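Local coordinates for protein branched-chain amino acid aminotransferase (Thermoproteus uzoniensis, PDB 5CE8) that probably transfers the amino group of leucine, isoleucine or valine to 2-oxoglutarate, using pyridoxal 5'-phosphate as cofactor, at residues 33-38 with 108-113; 140-145 with 181-186; 252-257 with 274-279. All coordinates share one frame; numbering follows the deposited sequence.

Contact 1 of 3, residues 33-38 with 108-113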
ATOM      1  N   SER A  33     -34.442  -9.665  -1.189  1.00 19.40           N
ATOM      2  CA  SER A  33     -33.399 -10.651  -1.234  1.00 20.87           C
ATOM      3  C   SER A  33     -32.098 -10.034  -0.794  1.00 17.70           C
ATOM      4  O   SER A  33     -31.774  -8.936  -1.240  1.00 15.23           O
ATOM      5  CB  SER A  33     -33.246 -11.187  -2.705  1.00 19.72           C
ATOM      6  OG  SER A  33     -32.011 -11.839  -2.859  1.00 20.11           O
ATOM      7  N   PRO A  34     -31.336 -10.726   0.082  1.00 17.98           N
ATOM      8  CA  PRO A  34     -29.964 -10.280   0.311  1.00 16.93           C
ATOM      9  C   PRO A  34     -29.089 -10.297  -0.993  1.00 20.81           C
ATOM     10  O   PRO A  34     -28.099  -9.600  -1.045  1.00 16.95           O
ATOM     11  CB  PRO A  34     -29.447 -11.209   1.396  1.00 18.60           C
ATOM     12  CG  PRO A  34     -30.189 -12.521   1.119  1.00 24.11           C
ATOM     13  CD  PRO A  34     -31.593 -12.074   0.623  1.00 20.23           C
ATOM     14  N   SER A  35     -29.508 -10.944  -2.098  1.00 20.63           N
ATOM     15  CA  SER A  35     -28.767 -10.796  -3.328  1.00 21.86           C
ATOM     16  C   SER A  35     -28.915  -9.467  -3.995  1.00 20.41           C
ATOM     17  O   SER A  35     -27.929  -8.997  -4.574  1.00 20.04           O
ATOM     18  CB  SER A  35     -29.032 -11.949  -4.303  1.00 20.54           C
ATOM     19  OG  SER A  35     -28.744 -13.134  -3.600  1.00 20.58           O
ATOM     20  N   LEU A  36     -30.095  -8.868  -3.899  1.00 17.67           N
ATOM     21  CA  LEU A  36     -30.329  -7.568  -4.383  1.00 18.23           C
ATOM     22  C   LEU A  36     -29.774  -6.449  -3.514  1.00 19.79           C
ATOM     23  O   LEU A  36     -29.153  -5.523  -4.000  1.00 21.08           O
ATOM     24  CB  LEU A  36     -31.784  -7.330  -4.561  1.00 22.26           C
ATOM     25  CG  LEU A  36     -32.223  -6.016  -5.184  1.00 22.46           C
ATOM     26  CD1 LEU A  36     -31.683  -5.920  -6.581  1.00 25.41           C
ATOM     27  CD2 LEU A  36     -33.728  -5.860  -5.207  1.00 22.47           C
ATOM     28  N   ASN A  37     -29.915  -6.633  -2.225  1.00 20.94           N
ATOM     29  CA  ASN A  37     -29.634  -5.575  -1.287  1.00 21.71           C
ATOM     30  C   ASN A  37     -28.137  -5.551  -0.896  1.00 19.95           C
ATOM     31  O   ASN A  37     -27.672  -4.517  -0.454  1.00 17.57           O
ATOM     32  CB  ASN A  37     -30.444  -5.784  -0.010  1.00 21.95           C
ATOM     33  CG  ASN A  37     -31.887  -5.335  -0.116  1.00 23.42           C
ATOM     34  OD1 ASN A  37     -32.263  -4.298   0.477  1.00 22.92           O
ATOM     35  ND2 ASN A  37     -32.727  -6.122  -0.828  1.00 20.74           N
ATOM     36  N   TYR A  38     -27.419  -6.675  -1.043  1.00 21.54           N
ATOM     37  CA  TYR A  38     -26.006  -6.827  -0.581  1.00 20.28           C
ATOM     38  C   TYR A  38     -24.965  -7.433  -1.600  1.00 20.79           C
ATOM     39  O   TYR A  38     -23.837  -7.768  -1.197  1.00 20.67           O
ATOM     40  CB  TYR A  38     -25.990  -7.689   0.676  1.00 20.07           C
ATOM     41  CG  TYR A  38     -26.939  -7.230   1.735  1.00 18.42           C
ATOM     42  CD1 TYR A  38     -27.000  -5.889   2.179  1.00 16.74           C
ATOM     43  CD2 TYR A  38     -27.771  -8.144   2.356  1.00 17.66           C
ATOM     44  CE1 TYR A  38     -27.920  -5.505   3.153  1.00 18.84           C
ATOM     45  CE2 TYR A  38     -28.700  -7.769   3.288  1.00 17.03           C
ATOM     46  CZ  TYR A  38     -28.780  -6.489   3.722  1.00 19.60           C
ATOM     47  OH  TYR A  38     -29.727  -6.260   4.713  1.00 16.94           O
ATOM     48  N   ALA A 108     -27.191 -16.903 -10.335  1.00 17.45           N
ATOM     49  CA  ALA A 108     -27.456 -17.537  -9.064  1.00 20.97           C
ATOM     50  C   ALA A 108     -27.571 -16.506  -7.915  1.00 23.09           C
ATOM     51  O   ALA A 108     -26.568 -15.762  -7.623  1.00 21.40           O
ATOM     52  CB  ALA A 108     -26.286 -18.410  -8.690  1.00 20.25           C
ATOM     53  N   TYR A 109     -28.632 -16.628  -7.112  1.00 25.39           N
ATOM     54  CA  TYR A 109     -29.010 -15.579  -6.104  1.00 23.42           C
ATOM     55  C   TYR A 109     -30.034 -16.144  -5.116  1.00 25.51           C
ATOM     56  O   TYR A 109     -30.603 -17.192  -5.343  1.00 27.27           O
ATOM     57  CB  TYR A 109     -29.623 -14.360  -6.833  1.00 25.55           C
ATOM     58  CG  TYR A 109     -30.864 -14.809  -7.518  1.00 23.45           C
ATOM     59  CD1 TYR A 109     -30.792 -15.419  -8.758  1.00 23.97           C
ATOM     60  CD2 TYR A 109     -32.066 -14.839  -6.854  1.00 22.98           C
ATOM     61  CE1 TYR A 109     -31.953 -15.926  -9.406  1.00 26.44           C
ATOM     62  CE2 TYR A 109     -33.221 -15.315  -7.495  1.00 27.67           C
ATOM     63  CZ  TYR A 109     -33.172 -15.894  -8.768  1.00 27.97           C
ATOM     64  OH  TYR A 109     -34.331 -16.475  -9.382  1.00 23.67           O
ATOM     65  N   ILE A 110     -30.262 -15.436  -4.007  1.00 23.82           N
ATOM     66  CA  ILE A 110     -31.117 -15.902  -2.990  1.00 25.62           C
ATOM     67  C   ILE A 110     -32.576 -15.377  -3.253  1.00 28.09           C
ATOM     68  O   ILE A 110     -32.770 -14.185  -3.395  1.00 30.72           O
ATOM     69  CB  ILE A 110     -30.564 -15.501  -1.613  1.00 27.59           C
ATOM     70  CG1 ILE A 110     -29.320 -16.353  -1.331  1.00 26.49           C
ATOM     71  CG2 ILE A 110     -31.638 -15.686  -0.515  1.00 27.31           C
ATOM     72  CD1 ILE A 110     -28.394 -15.797  -0.275  1.00 26.59           C
ATOM     73  N   SER A 111     -33.545 -16.292  -3.379  1.00 27.67           N
ATOM     74  CA  SER A 111     -34.914 -15.926  -3.649  1.00 31.79           C
ATOM     75  C   SER A 111     -35.696 -15.604  -2.315  1.00 29.07           C
ATOM     76  O   SER A 111     -36.730 -15.033  -2.366  1.00 28.99           O
ATOM     77  CB  SER A 111     -35.575 -17.043  -4.483  1.00 30.84           C
ATOM     78  OG  SER A 111     -35.654 -18.176  -3.683  1.00 30.94           O
ATOM     79  N   LYS A 112     -35.165 -15.955  -1.154  1.00 27.26           N
ATOM     80  CA  LYS A 112     -35.771 -15.598   0.121  1.00 33.08           C
ATOM     81  C   LYS A 112     -35.505 -14.092   0.523  1.00 28.37           C
ATOM     82  O   LYS A 112     -34.437 -13.572   0.326  1.00 22.94           O
ATOM     83  CB  LYS A 112     -35.233 -16.571   1.176  1.00 39.04           C
ATOM     84  CG  LYS A 112     -35.772 -16.372   2.585  1.00 46.93           C
ATOM     85  CD  LYS A 112     -34.908 -17.027   3.662  1.00 46.89           C
ATOM     86  CE  LYS A 112     -34.677 -16.046   4.808  1.00 57.00           C
ATOM     87  NZ  LYS A 112     -33.978 -16.594   6.022  1.00 58.68           N
ATOM     88  N   PRO A 113     -36.501 -13.374   1.062  1.00 28.57           N
ATOM     89  CA  PRO A 113     -36.235 -12.059   1.675  1.00 28.08           C
ATOM     90  C   PRO A 113     -35.400 -12.162   2.974  1.00 27.62           C
ATOM     91  O   PRO A 113     -35.675 -13.003   3.786  1.00 24.48           O
ATOM     92  CB  PRO A 113     -37.648 -11.518   1.972  1.00 31.24           C
ATOM     93  CG  PRO A 113     -38.588 -12.692   1.878  1.00 28.29           C
ATOM     94  CD  PRO A 113     -37.920 -13.790   1.127  1.00 24.67           C
TER
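Tyr109, on strand 102-109, meets the helix with the root of its side chain, Tyr109 CB lying 3.5 Å from Ser35 CB. Its CG sits in the crowded position between backbone N and carbonyl carbon (chi1 63°), which leads the ring away from residues 33-38, to Val29 and Ala127. Ile110 is gripped at both ends of its backbone by serine hydroxyls. Its N-H runs almost straight (169°) to Ser35 OG, with Ile110 N 2.8 Å from that oxygen; the hydroxyl also bonds to Phe40 O. Its carbonyl accepts a hydrogen bond from the hydroxyl of Ser33, Ser33 OG lying just 2.5 Å from Ile110 O, in the carbonyl plane. Ser33 is the N-cap of helix 34-38: with OG anti to the backbone N (chi1 163°), the hydroxyl accepts from Ser35 N while donating to Ile110 O. One oxygen therefore caps the helix and fastens it to the chain leaving the seven-stranded antiparallel sheet. The Ile110 side chain crosses the Pro34 ring at about a right angle, Ile110 CG2 resting 3.8 Å from Pro34 CD. Further on, the carbonyl of Lys112 faces the turn into the helix: Lys112 O is 3.5 Å from Ser33 CA in a CA-H...O contact and 3.2 Å from Pro34 CD. Pro113, whose CA comes within 4.1 Å of Ser33 N, packs its ring on Thr30 and Leu32.

Contact 2 of 3, residues 140-145 with 181-186; sequences EGVRAA and GYDEAI
Backbone hydrogen bonds set the register of two parallel strands, 142-145 and 184-186, with Ala144 opposite Glu184 and Ala145 opposite Ala185. Ala145 uses both its polar atoms: Ala145 N lies 3.2 Å from Glu184 O, nearly along the C=O axis, and Ala145 O receives Ile186 N at 2.9 Å. Nearer the start of the strands, Asp183 N bonds to Arg143 O (2.9 Å) in the carbonyl plane, and Glu184 N adds a weak bond to the same oxygen.

Side-chain polar contacts extend this pairing at the entrance to the strands. With CG beside its backbone N (chi1 -49°), Asp183 turns OD2 onto Arg143 N, 2.8 Å away, through the anti lone pair; Lys138 holds the same oxygen in a salt bridge. The Arg143 chain bends at chi3 (-74°) and brings NH2 to Gly181 O in a 2.7 Å hydrogen bond at the guanidinium edge, the donor standing above the carbonyl plane. Asp183 OD2 lies over a face of that group, well out of its plane, so the two charges probably attract without any N-H pointing at the oxygen.

Among apolar contacts, Ala145 CB sits 3.7 Å above the centre of the Tyr182 ring, a CH-pi contact straight over the face; Arg180 of a neighbouring subunit packs against both residues. On the sheet face that carries Ala144 and Glu184, Ala144 CB meets Ile186 CD1 at 3.8 Å. Ala185 instead turns to the other face, where Ala173 and Ala177 of helix 167-179 cover it. The pairing is that of a beta-alpha-beta crossover: strand 142-146, helix 167-179, which starts at the cofactor-binding Tyr167, and the parallel strand 184-188.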
ATOM      1  N   GLU A 140     -13.812  -3.238 -35.468  1.00 36.54           N
ATOM      2  CA  GLU A 140     -12.595  -2.586 -35.982  1.00 43.36           C
ATOM      3  C   GLU A 140     -11.668  -2.006 -34.932  1.00 37.18           C
ATOM      4  O   GLU A 140     -10.606  -1.560 -35.303  1.00 45.72           O
ATOM      5  CB  GLU A 140     -12.903  -1.512 -37.055  1.00 45.54           C
ATOM      6  CG  GLU A 140     -13.538  -0.230 -36.561  1.00 50.98           C
ATOM      7  CD  GLU A 140     -14.942  -0.438 -36.055  1.00 53.05           C
ATOM      8  OE1 GLU A 140     -15.526  -1.520 -36.341  1.00 46.62           O
ATOM      9  OE2 GLU A 140     -15.455   0.486 -35.386  1.00 55.16           O
ATOM     10  N   GLY A 141     -12.056  -2.001 -33.649  1.00 30.75           N
ATOM     11  CA  GLY A 141     -11.221  -1.478 -32.569  1.00 26.39           C
ATOM     12  C   GLY A 141     -11.866  -0.378 -31.740  1.00 22.99           C
ATOM     13  O   GLY A 141     -12.675   0.381 -32.200  1.00 28.40           O
ATOM     14  N   VAL A 142     -11.489  -0.298 -30.519  1.00 20.55           N
ATOM     15  CA  VAL A 142     -12.056   0.644 -29.567  1.00 21.38           C
ATOM     16  C   VAL A 142     -10.970   1.524 -28.936  1.00 21.63           C
ATOM     17  O   VAL A 142      -9.838   1.219 -29.022  1.00 21.61           O
ATOM     18  CB  VAL A 142     -12.736  -0.114 -28.446  1.00 23.08           C
ATOM     19  CG1 VAL A 142     -14.011  -0.873 -28.939  1.00 21.62           C
ATOM     20  CG2 VAL A 142     -11.798  -1.012 -27.742  1.00 24.40           C
ATOM     21  N   ARG A 143     -11.356   2.663 -28.385  1.00 25.23           N
ATOM     22  CA  ARG A 143     -10.437   3.622 -27.775  1.00 26.35           C
ATOM     23  C   ARG A 143     -10.675   3.372 -26.315  1.00 25.04           C
ATOM     24  O   ARG A 143     -11.844   3.294 -25.873  1.00 25.63           O
ATOM     25  CB  ARG A 143     -10.809   5.037 -28.220  1.00 29.05           C
ATOM     26  CG  ARG A 143     -10.729   5.242 -29.738  1.00 28.77           C
ATOM     27  CD  ARG A 143     -10.920   6.655 -30.175  1.00 30.96           C
ATOM     28  NE  ARG A 143     -12.321   6.984 -30.044  1.00 42.39           N
ATOM     29  CZ  ARG A 143     -12.916   7.590 -29.000  1.00 39.16           C
ATOM     30  NH1 ARG A 143     -12.253   8.037 -27.938  1.00 35.74           N
ATOM     31  NH2 ARG A 143     -14.226   7.731 -29.039  1.00 44.09           N
ATOM     32  N   ALA A 144      -9.586   3.233 -25.583  1.00 24.80           N
ATOM     33  CA  ALA A 144      -9.642   2.982 -24.178  1.00 23.34           C
ATOM     34  C   ALA A 144      -8.946   4.039 -23.310  1.00 22.28           C
ATOM     35  O   ALA A 144      -8.080   4.779 -23.777  1.00 24.69           O
ATOM     36  CB  ALA A 144      -9.103   1.578 -23.940  1.00 26.00           C
ATOM     37  N   ALA A 145      -9.449   4.213 -22.090  1.00 20.76           N
ATOM     38  CA  ALA A 145      -8.932   5.119 -21.123  1.00 24.23           C
ATOM     39  C   ALA A 145      -8.564   4.358 -19.870  1.00 20.31           C
ATOM     40  O   ALA A 145      -9.316   3.515 -19.374  1.00 19.75           O
ATOM     41  CB  ALA A 145      -9.902   6.228 -20.813  1.00 25.21           C
ATOM     42  N   GLY A 181     -16.964   9.592 -23.789  1.00 38.88           N
ATOM     43  CA  GLY A 181     -16.978   9.061 -25.188  1.00 38.21           C
ATOM     44  C   GLY A 181     -15.860   8.072 -25.646  1.00 41.59           C
ATOM     45  O   GLY A 181     -15.787   7.759 -26.825  1.00 38.50           O
ATOM     46  N   TYR A 182     -14.990   7.590 -24.755  1.00 37.08           N
ATOM     47  CA  TYR A 182     -14.212   6.339 -25.001  1.00 33.97           C
ATOM     48  C   TYR A 182     -15.132   5.149 -25.012  1.00 29.04           C
ATOM     49  O   TYR A 182     -16.255   5.180 -24.388  1.00 23.40           O
ATOM     50  CB  TYR A 182     -13.185   6.060 -23.871  1.00 36.15           C
ATOM     51  CG  TYR A 182     -12.209   7.189 -23.699  1.00 42.75           C
ATOM     52  CD1 TYR A 182     -11.101   7.322 -24.546  1.00 39.33           C
ATOM     53  CD2 TYR A 182     -12.418   8.177 -22.726  1.00 44.25           C
ATOM     54  CE1 TYR A 182     -10.232   8.396 -24.435  1.00 38.69           C
ATOM     55  CE2 TYR A 182     -11.539   9.243 -22.609  1.00 44.17           C
ATOM     56  CZ  TYR A 182     -10.473   9.356 -23.481  1.00 43.60           C
ATOM     57  OH  TYR A 182      -9.597  10.390 -23.336  1.00 53.49           O
ATOM     58  N   ASP A 183     -14.673   4.062 -25.610  1.00 21.72           N
ATOM     59  CA  ASP A 183     -15.544   2.900 -25.716  1.00 19.20           C
ATOM     60  C   ASP A 183     -15.422   2.005 -24.473  1.00 18.88           C
ATOM     61  O   ASP A 183     -16.375   1.377 -24.094  1.00 15.79           O
ATOM     62  CB  ASP A 183     -15.237   2.104 -26.965  1.00 22.05           C
ATOM     63  CG  ASP A 183     -15.168   2.953 -28.193  1.00 28.02           C
ATOM     64  OD1 ASP A 183     -16.228   3.493 -28.538  1.00 40.55           O
ATOM     65  OD2 ASP A 183     -14.069   3.129 -28.798  1.00 20.80           O
ATOM     66  N   GLU A 184     -14.254   1.983 -23.815  1.00 16.82           N
ATOM     67  CA  GLU A 184     -14.076   1.052 -22.702  1.00 19.38           C
ATOM     68  C   GLU A 184     -12.974   1.559 -21.751  1.00 20.16           C
ATOM     69  O   GLU A 184     -12.088   2.415 -22.116  1.00 19.27           O
ATOM     70  CB  GLU A 184     -13.699  -0.399 -23.185  1.00 20.84           C
ATOM     71  CG  GLU A 184     -13.661  -1.541 -22.116  1.00 22.09           C
ATOM     72  CD  GLU A 184     -14.971  -1.589 -21.304  1.00 26.91           C
ATOM     73  OE1 GLU A 184     -15.869  -2.299 -21.778  1.00 25.83           O
ATOM     74  OE2 GLU A 184     -15.172  -0.776 -20.310  1.00 28.56           O
ATOM     75  N   ALA A 185     -13.057   0.988 -20.544  1.00 19.81           N
ATOM     76  CA  ALA A 185     -12.132   1.242 -19.442  1.00 19.85           C
ATOM     77  C   ALA A 185     -11.028   0.294 -19.370  1.00 17.93           C
ATOM     78  O   ALA A 185     -11.223  -0.837 -19.658  1.00 22.33           O
ATOM     79  CB  ALA A 185     -12.834   1.205 -18.124  1.00 18.80           C
ATOM     80  N   ILE A 186      -9.873   0.756 -18.889  1.00 17.45           N
ATOM     81  CA  ILE A 186      -8.821  -0.165 -18.393  1.00 18.99           C
ATOM     82  C   ILE A 186      -8.654   0.158 -16.948  1.00 19.76           C
ATOM     83  O   ILE A 186      -8.498   1.285 -16.614  1.00 25.31           O
ATOM     84  CB  ILE A 186      -7.441  -0.032 -19.163  1.00 18.34           C
ATOM     85  CG1 ILE A 186      -7.487  -0.834 -20.484  1.00 19.97           C
ATOM     86  CG2 ILE A 186      -6.287  -0.710 -18.417  1.00 18.67           C
ATOM     87  CD1 ILE A 186      -6.740  -0.194 -21.549  1.00 20.55           C
TER

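Contact 3 of 3, residues 252-257 with 274-279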
ATOM      1  N   ALA A 252       3.009  -0.604 -26.429  1.00 20.58           N
ATOM      2  CA  ALA A 252       2.789  -1.867 -27.090  1.00 21.28           C
ATOM      3  C   ALA A 252       2.727  -1.747 -28.605  1.00 20.68           C
ATOM      4  O   ALA A 252       2.235  -0.760 -29.119  1.00 20.62           O
ATOM      5  CB  ALA A 252       1.427  -2.511 -26.637  1.00 23.07           C
ATOM      6  N   ASP A 253       3.158  -2.802 -29.285  1.00 21.54           N
ATOM      7  CA  ASP A 253       2.915  -2.998 -30.716  1.00 24.54           C
ATOM      8  C   ASP A 253       1.465  -3.221 -31.056  1.00 23.07           C
ATOM      9  O   ASP A 253       0.991  -2.760 -32.092  1.00 26.90           O
ATOM     10  CB  ASP A 253       3.765  -4.174 -31.237  1.00 28.16           C
ATOM     11  CG  ASP A 253       5.280  -3.942 -30.998  1.00 33.46           C
ATOM     12  OD1 ASP A 253       5.697  -2.779 -31.090  1.00 28.22           O
ATOM     13  OD2 ASP A 253       6.015  -4.896 -30.673  1.00 41.33           O
ATOM     14  N   GLU A 254       0.750  -3.832 -30.128  1.00 23.91           N
ATOM     15  CA  GLU A 254      -0.695  -4.152 -30.268  1.00 22.52           C
ATOM     16  C   GLU A 254      -1.271  -4.423 -28.926  1.00 19.45           C
ATOM     17  O   GLU A 254      -0.545  -4.720 -27.948  1.00 18.40           O
ATOM     18  CB  GLU A 254      -1.049  -5.446 -31.097  1.00 22.42           C
ATOM     19  CG  GLU A 254      -0.199  -5.861 -32.239  1.00 22.40           C
ATOM     20  CD  GLU A 254      -0.666  -7.155 -32.880  1.00 21.51           C
ATOM     21  OE1 GLU A 254      -1.926  -7.410 -32.973  1.00 20.65           O
ATOM     22  OE2 GLU A 254       0.248  -7.867 -33.360  1.00 23.31           O
ATOM     23  N   ALA A 255      -2.598  -4.342 -28.890  1.00 21.02           N
ATOM     24  CA  ALA A 255      -3.416  -4.572 -27.679  1.00 22.59           C
ATOM     25  C   ALA A 255      -4.824  -4.946 -28.052  1.00 20.37           C
ATOM     26  O   ALA A 255      -5.350  -4.547 -29.103  1.00 21.54           O
ATOM     27  CB  ALA A 255      -3.450  -3.358 -26.749  1.00 22.27           C
ATOM     28  N   PHE A 256      -5.369  -5.823 -27.257  1.00 19.67           N
ATOM     29  CA  PHE A 256      -6.752  -6.259 -27.407  1.00 19.24           C
ATOM     30  C   PHE A 256      -7.386  -6.755 -26.098  1.00 20.77           C
ATOM     31  O   PHE A 256      -6.729  -7.265 -25.198  1.00 18.84           O
ATOM     32  CB  PHE A 256      -6.883  -7.320 -28.516  1.00 19.93           C
ATOM     33  CG  PHE A 256      -6.120  -8.601 -28.324  1.00 19.54           C
ATOM     34  CD1 PHE A 256      -4.790  -8.692 -28.679  1.00 19.79           C
ATOM     35  CD2 PHE A 256      -6.743  -9.758 -27.844  1.00 19.23           C
ATOM     36  CE1 PHE A 256      -4.070  -9.914 -28.606  1.00 20.08           C
ATOM     37  CE2 PHE A 256      -6.040 -10.954 -27.779  1.00 18.05           C
ATOM     38  CZ  PHE A 256      -4.685 -11.031 -28.087  1.00 21.03           C
ATOM     39  N   PHE A 257      -8.697  -6.586 -26.056  1.00 23.13           N
ATOM     40  CA  PHE A 257      -9.579  -7.116 -25.028  1.00 22.92           C
ATOM     41  C   PHE A 257     -10.206  -8.422 -25.525  1.00 19.86           C
ATOM     42  O   PHE A 257     -10.461  -8.618 -26.748  1.00 17.53           O
ATOM     43  CB  PHE A 257     -10.782  -6.222 -24.855  1.00 22.40           C
ATOM     44  CG  PHE A 257     -10.540  -4.933 -24.145  1.00 26.82           C
ATOM     45  CD1 PHE A 257     -10.099  -4.917 -22.863  1.00 24.78           C
ATOM     46  CD2 PHE A 257     -10.805  -3.680 -24.792  1.00 26.11           C
ATOM     47  CE1 PHE A 257      -9.960  -3.713 -22.183  1.00 26.70           C
ATOM     48  CE2 PHE A 257     -10.620  -2.498 -24.128  1.00 24.02           C
ATOM     49  CZ  PHE A 257     -10.203  -2.505 -22.800  1.00 25.01           C
ATOM     50  N   VAL A 274      -2.142   6.192 -30.027  1.00 24.80           N
ATOM     51  CA  VAL A 274      -2.600   5.350 -31.114  1.00 27.52           C
ATOM     52  C   VAL A 274      -1.883   4.022 -31.151  1.00 28.55           C
ATOM     53  O   VAL A 274      -0.705   3.969 -30.890  1.00 27.53           O
ATOM     54  CB  VAL A 274      -2.515   6.058 -32.472  1.00 28.21           C
ATOM     55  CG1 VAL A 274      -2.813   5.063 -33.649  1.00 29.88           C
ATOM     56  CG2 VAL A 274      -3.502   7.247 -32.428  1.00 34.32           C
ATOM     57  N   LEU A 275      -2.619   2.925 -31.373  1.00 29.14           N
ATOM     58  CA  LEU A 275      -1.968   1.636 -31.618  1.00 28.86           C
ATOM     59  C   LEU A 275      -2.579   1.131 -32.881  1.00 27.73           C
ATOM     60  O   LEU A 275      -3.801   1.203 -33.049  1.00 32.63           O
ATOM     61  CB  LEU A 275      -2.118   0.633 -30.453  1.00 29.78           C
ATOM     62  CG  LEU A 275      -1.905   1.162 -29.016  1.00 29.99           C
ATOM     63  CD1 LEU A 275      -2.453   0.120 -28.053  1.00 35.36           C
ATOM     64  CD2 LEU A 275      -0.468   1.467 -28.620  1.00 28.40           C
ATOM     65  N   GLN A 276      -1.738   0.541 -33.745  1.00 32.36           N
ATOM     66  CA  GLN A 276      -2.179  -0.165 -34.976  1.00 30.97           C
ATOM     67  C   GLN A 276      -3.224  -1.266 -34.679  1.00 27.62           C
ATOM     68  O   GLN A 276      -3.114  -1.946 -33.649  1.00 22.64           O
ATOM     69  CB  GLN A 276      -0.960  -0.829 -35.704  1.00 35.11           C
ATOM     70  CG  GLN A 276      -0.583  -2.238 -35.113  1.00 35.56           C
ATOM     71  CD  GLN A 276       0.505  -3.060 -35.811  1.00 40.79           C
ATOM     72  OE1 GLN A 276       0.433  -3.377 -37.052  1.00 32.26           O
ATOM     73  NE2 GLN A 276       1.492  -3.507 -34.987  1.00 35.83           N
ATOM     74  N   ARG A 277      -4.209  -1.488 -35.561  1.00 27.50           N
ATOM     75  CA  ARG A 277      -4.976  -2.755 -35.460  1.00 30.64           C
ATOM     76  C   ARG A 277      -4.017  -3.882 -36.005  1.00 30.95           C
ATOM     77  O   ARG A 277      -3.774  -3.936 -37.218  1.00 23.97           O
ATOM     78  CB  ARG A 277      -6.280  -2.644 -36.240  1.00 33.97           C
ATOM     79  CG  ARG A 277      -7.200  -3.869 -36.273  1.00 37.94           C
ATOM     80  CD  ARG A 277      -8.447  -3.599 -37.127  1.00 40.30           C
ATOM     81  NE  ARG A 277      -9.325  -4.764 -37.241  1.00 41.83           N
ATOM     82  N   GLY A 278      -3.382  -4.671 -35.114  1.00 24.60           N
ATOM     83  CA  GLY A 278      -2.198  -5.473 -35.506  1.00 25.85           C
ATOM     84  C   GLY A 278      -2.414  -6.875 -36.121  1.00 20.72           C
ATOM     85  O   GLY A 278      -3.513  -7.433 -36.069  1.00 20.38           O
ATOM     86  N   PRO A 279      -1.330  -7.509 -36.607  1.00 19.99           N
ATOM     87  CA  PRO A 279      -1.462  -8.880 -37.145  1.00 20.83           C
ATOM     88  C   PRO A 279      -1.750 -10.042 -36.183  1.00 19.14           C
ATOM     89  O   PRO A 279      -2.537 -10.921 -36.549  1.00 18.25           O
ATOM     90  CB  PRO A 279      -0.161  -9.085 -37.937  1.00 22.02           C
ATOM     91  CG  PRO A 279       0.851  -8.165 -37.294  1.00 23.96           C
ATOM     92  CD  PRO A 279       0.076  -7.050 -36.578  1.00 21.58           C
TER
HETATM   93  O   HOH W   1       1.034   0.092 -32.560  1.00 27.06           O
HETATM   94  O   HOH W   2      -3.695  -2.666 -30.999  1.00 14.61           O
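A single direct hydrogen bond joins the two segments: the amide of Gln276 donates to the backbone of Asp253, with Gln276 NE2 3.0 Å from Asp253 O. The bond is straight (165°) and lies in the amide plane, but it reaches the carbonyl from above its plane. Beside it, water 1 takes the N-H of Gln276 and donates to the same Asp253 O, so this oxygen is gripped twice. Water 2 accepts from Ala255 N and probably donates to Gln276 O.

Leu275 reaches over with both methyls, CD1 3.8 Å from Ala255 CB and CD2 3.5 Å from Ala252 O. The extended Glu254 chain lays its carboxylate against the glycine-proline step, OE1 3.2 Å from Gly278 CA and OE2 3.3 Å from Pro279 CD. Gly278, the N-cap residue of helix 279-292, lets the carboxylate lie directly against its CA.

The carboxylate is positioned by the first turn of that helix: Ile280 N donates to OE2, and Thr281 OG1 bonds to OE1. Asp253 and Glu254 form a classic beta bulge facing Val205. The contact thus ties the start of strand 254-259, which runs between strands 201-206 and 265-270, to the loop from strand 273-274 into helix 279-292.

The three contacts follow one another along the chain, each closing before the next opens. Contact 1 stands apart, its centre about 33 Å from that of contact 2 and about 41 Å from that of contact 3, across the chain's centre from the latter; it packs helix 34-38 against the end region of strand 102-109, in the antiparallel sheet. Contacts 2 and 3 share the mixed sheet, their centres about 12 Å apart, with strand 265-270 between strands 142-146 and 254-259. They touch chiefly through Phe257, whose CZ packs on Glu184 CG and Ile186 CG1, and Glu140 also packs on Arg277. This division matches the two-domain build of class-IV aminotransferases, in which pyridoxal phosphate lies between the domains.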